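Local coordinates for N-acetylglucosamine 2-epimerase (Xylella fastidiosa, PDB 3GT5), which belongs to the N-acylglucosamine 2-epimerase family and probably interconverts N-acylated or related sugars by epimerising them at C2, at residues A[34-37]-A[43-46]. Numbering follows the deposited sequence.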
ATOM      1  N   PHE A  34      11.042 -15.396  -1.640  1.00 21.25           N
ATOM      2  CA  PHE A  34      10.018 -16.235  -1.025  1.00 21.31           C
ATOM      3  C   PHE A  34       8.941 -15.281  -0.468  1.00 19.71           C
ATOM      4  O   PHE A  34       9.248 -14.167   0.006  1.00 19.66           O
ATOM      5  CB  PHE A  34      10.590 -17.092   0.094  1.00 21.38           C
ATOM      6  CG  PHE A  34      11.709 -17.976  -0.349  1.00 23.46           C
ATOM      7  CD1 PHE A  34      11.452 -19.093  -1.170  1.00 21.38           C
ATOM      8  CD2 PHE A  34      13.020 -17.703   0.029  1.00 26.86           C
ATOM      9  CE1 PHE A  34      12.499 -19.923  -1.603  1.00 24.83           C
ATOM     10  CE2 PHE A  34      14.065 -18.535  -0.417  1.00 24.56           C
ATOM     11  CZ  PHE A  34      13.789 -19.642  -1.224  1.00 25.92           C
ATOM     12  N   HIS A  35       7.690 -15.712  -0.512  1.00 19.78           N
ATOM     13  CA  HIS A  35       6.556 -14.836  -0.179  1.00 19.03           C
ATOM     14  C   HIS A  35       5.713 -15.246   1.046  1.00 20.13           C
ATOM     15  O   HIS A  35       4.763 -14.553   1.382  1.00 19.56           O
ATOM     16  CB  HIS A  35       5.647 -14.688  -1.405  1.00 19.71           C
ATOM     17  CG  HIS A  35       6.309 -14.004  -2.556  1.00 19.38           C
ATOM     18  ND1 HIS A  35       5.735 -13.923  -3.804  1.00 18.95           N
ATOM     19  CD2 HIS A  35       7.500 -13.366  -2.649  1.00 18.07           C
ATOM     20  CE1 HIS A  35       6.534 -13.251  -4.612  1.00 18.00           C
ATOM     21  NE2 HIS A  35       7.602 -12.877  -3.931  1.00 18.25           N
ATOM     22  N   TYR A  36       6.055 -16.356   1.714  1.00 20.21           N
ATOM     23  CA  TYR A  36       5.264 -16.844   2.840  1.00 20.49           C
ATOM     24  C   TYR A  36       6.175 -17.146   4.036  1.00 21.00           C
ATOM     25  O   TYR A  36       7.013 -18.069   3.971  1.00 22.83           O
ATOM     26  CB  TYR A  36       4.502 -18.104   2.424  1.00 21.23           C
ATOM     27  CG  TYR A  36       3.385 -17.896   1.401  1.00 19.46           C
ATOM     28  CD1 TYR A  36       2.054 -17.762   1.793  1.00 23.41           C
ATOM     29  CD2 TYR A  36       3.663 -17.871   0.052  1.00 23.57           C
ATOM     30  CE1 TYR A  36       1.041 -17.598   0.868  1.00 23.46           C
ATOM     31  CE2 TYR A  36       2.663 -17.697  -0.885  1.00 23.73           C
ATOM     32  CZ  TYR A  36       1.349 -17.579  -0.463  1.00 24.94           C
ATOM     33  OH  TYR A  36       0.367 -17.436  -1.401  1.00 27.93           O
ATOM     34  N   PHE A  37       6.048 -16.337   5.090  1.00 20.38           N
ATOM     35  CA  PHE A  37       6.913 -16.424   6.265  1.00 20.36           C
ATOM     36  C   PHE A  37       6.132 -16.603   7.553  1.00 20.86           C
ATOM     37  O   PHE A  37       5.126 -15.902   7.831  1.00 18.02           O
ATOM     38  CB  PHE A  37       7.754 -15.163   6.465  1.00 20.78           C
ATOM     39  CG  PHE A  37       8.573 -14.751   5.260  1.00 20.50           C
ATOM     40  CD1 PHE A  37       9.936 -14.961   5.236  1.00 22.96           C
ATOM     41  CD2 PHE A  37       7.989 -14.102   4.169  1.00 20.37           C
ATOM     42  CE1 PHE A  37      10.686 -14.585   4.147  1.00 23.28           C
ATOM     43  CE2 PHE A  37       8.757 -13.719   3.079  1.00 20.62           C
ATOM     44  CZ  PHE A  37      10.089 -13.970   3.060  1.00 22.36           C
ATOM     45  N   ILE A  43      10.240 -20.275   6.108  1.00 27.19           N
ATOM     46  CA  ILE A  43       9.439 -20.208   4.879  1.00 27.52           C
ATOM     47  C   ILE A  43       8.450 -21.371   4.860  1.00 28.00           C
ATOM     48  O   ILE A  43       8.834 -22.555   4.984  1.00 28.53           O
ATOM     49  CB  ILE A  43      10.324 -20.147   3.601  1.00 27.59           C
ATOM     50  CG1 ILE A  43      11.115 -18.842   3.557  1.00 29.33           C
ATOM     51  CG2 ILE A  43       9.470 -20.270   2.306  1.00 27.98           C
ATOM     52  CD1 ILE A  43      12.565 -18.986   3.622  1.00 33.38           C
ATOM     53  N   TYR A  44       7.164 -21.064   4.763  1.00 27.89           N
ATOM     54  CA  TYR A  44       6.149 -22.130   4.824  1.00 28.53           C
ATOM     55  C   TYR A  44       5.524 -22.480   3.501  1.00 28.99           C
ATOM     56  O   TYR A  44       4.730 -23.420   3.425  1.00 29.58           O
ATOM     57  CB  TYR A  44       5.081 -21.819   5.883  1.00 28.32           C
ATOM     58  CG  TYR A  44       4.068 -20.719   5.625  1.00 27.90           C
ATOM     59  CD1 TYR A  44       2.911 -20.955   4.879  1.00 27.46           C
ATOM     60  CD2 TYR A  44       4.204 -19.461   6.238  1.00 26.89           C
ATOM     61  CE1 TYR A  44       1.955 -19.952   4.715  1.00 28.03           C
ATOM     62  CE2 TYR A  44       3.252 -18.473   6.072  1.00 25.79           C
ATOM     63  CZ  TYR A  44       2.150 -18.714   5.320  1.00 24.66           C
ATOM     64  OH  TYR A  44       1.227 -17.699   5.183  1.00 28.48           O
ATOM     65  N   ASN A  45       5.855 -21.722   2.457  1.00 28.61           N
ATOM     66  CA  ASN A  45       5.456 -22.071   1.102  1.00 28.83           C
ATOM     67  C   ASN A  45       6.492 -21.412   0.226  1.00 29.27           C
ATOM     68  O   ASN A  45       6.510 -20.185   0.133  1.00 29.56           O
ATOM     69  CB  ASN A  45       4.064 -21.547   0.764  1.00 29.14           C
ATOM     70  CG  ASN A  45       3.596 -21.961  -0.623  1.00 30.12           C
ATOM     71  OD1 ASN A  45       4.371 -22.000  -1.588  1.00 33.91           O
ATOM     72  ND2 ASN A  45       2.310 -22.262  -0.734  1.00 33.99           N
ATOM     73  N   ALA A  46       7.384 -22.197  -0.355  1.00 27.69           N
ATOM     74  CA  ALA A  46       8.505 -21.653  -1.120  1.00 27.89           C
ATOM     75  C   ALA A  46       8.199 -21.547  -2.603  1.00 27.80           C
ATOM     76  O   ALA A  46       8.905 -20.851  -3.317  1.00 28.46           O
ATOM     77  CB  ALA A  46       9.787 -22.512  -0.921  1.00 27.98           C
TER
HETATM   78  O   HOH W   1       6.984 -18.366  -1.894  1.00 24.55           O
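The carbonyl oxygen of Y36 is gripped twice from across a short hairpin. Y44 N donates a hydrogen bond to Y36 O over 3.1 Å, arriving from well above the carbonyl plane, and the CA-H of I43 makes a second, weaker C-H...O contact with the same oxygen. Further along, the two arms of the hairpin part enough for a water to slip between them: it accepts from H35 N and donates to N45 O at 2.8 Å, joining the arms through solvent, while the buried Y36 N and N45 N find no partner.

Side chains then show how so few backbone bonds can be supplemented. Y36 CB sits over the centre of the Y44 ring, 3.7 Å from its centroid, a nearly perpendicular CH-pi contact. The Y36 ring itself turns its edge to that ring face, giving an offset edge-to-face pair with planes at 70°, while Y44 OH lies at the Y36 ring edge, 3.5 Å from Y36 CD1. With CG of Y44 lodged between its own backbone N and carbonyl carbon (chi1 72°), the ring swings back against Y36, presenting a face to its CB, with F37 O in the ring plane at the CE2 edge. N45 runs alongside Y36 in the same direction, its amide stacked on one face of the phenol ring. H48 binds both polar ends, Y36 OH through ND1 and N45 OD1 through its backbone N.

Elsewhere I43 lays CG1 and CG2 against F34 CB and sets CD1 3.8 Å from F34 CD2, the two side chains crossing at about a right angle; A46 CB touches the same ring. F37, also beside I43, reaches inward to F57 of helix 51-68. The whole is a small antiparallel beta hairpin, partly water-bridged, at the surface of the helical barrel, an (alpha/alpha)6 fold, that characterises this epimerase family.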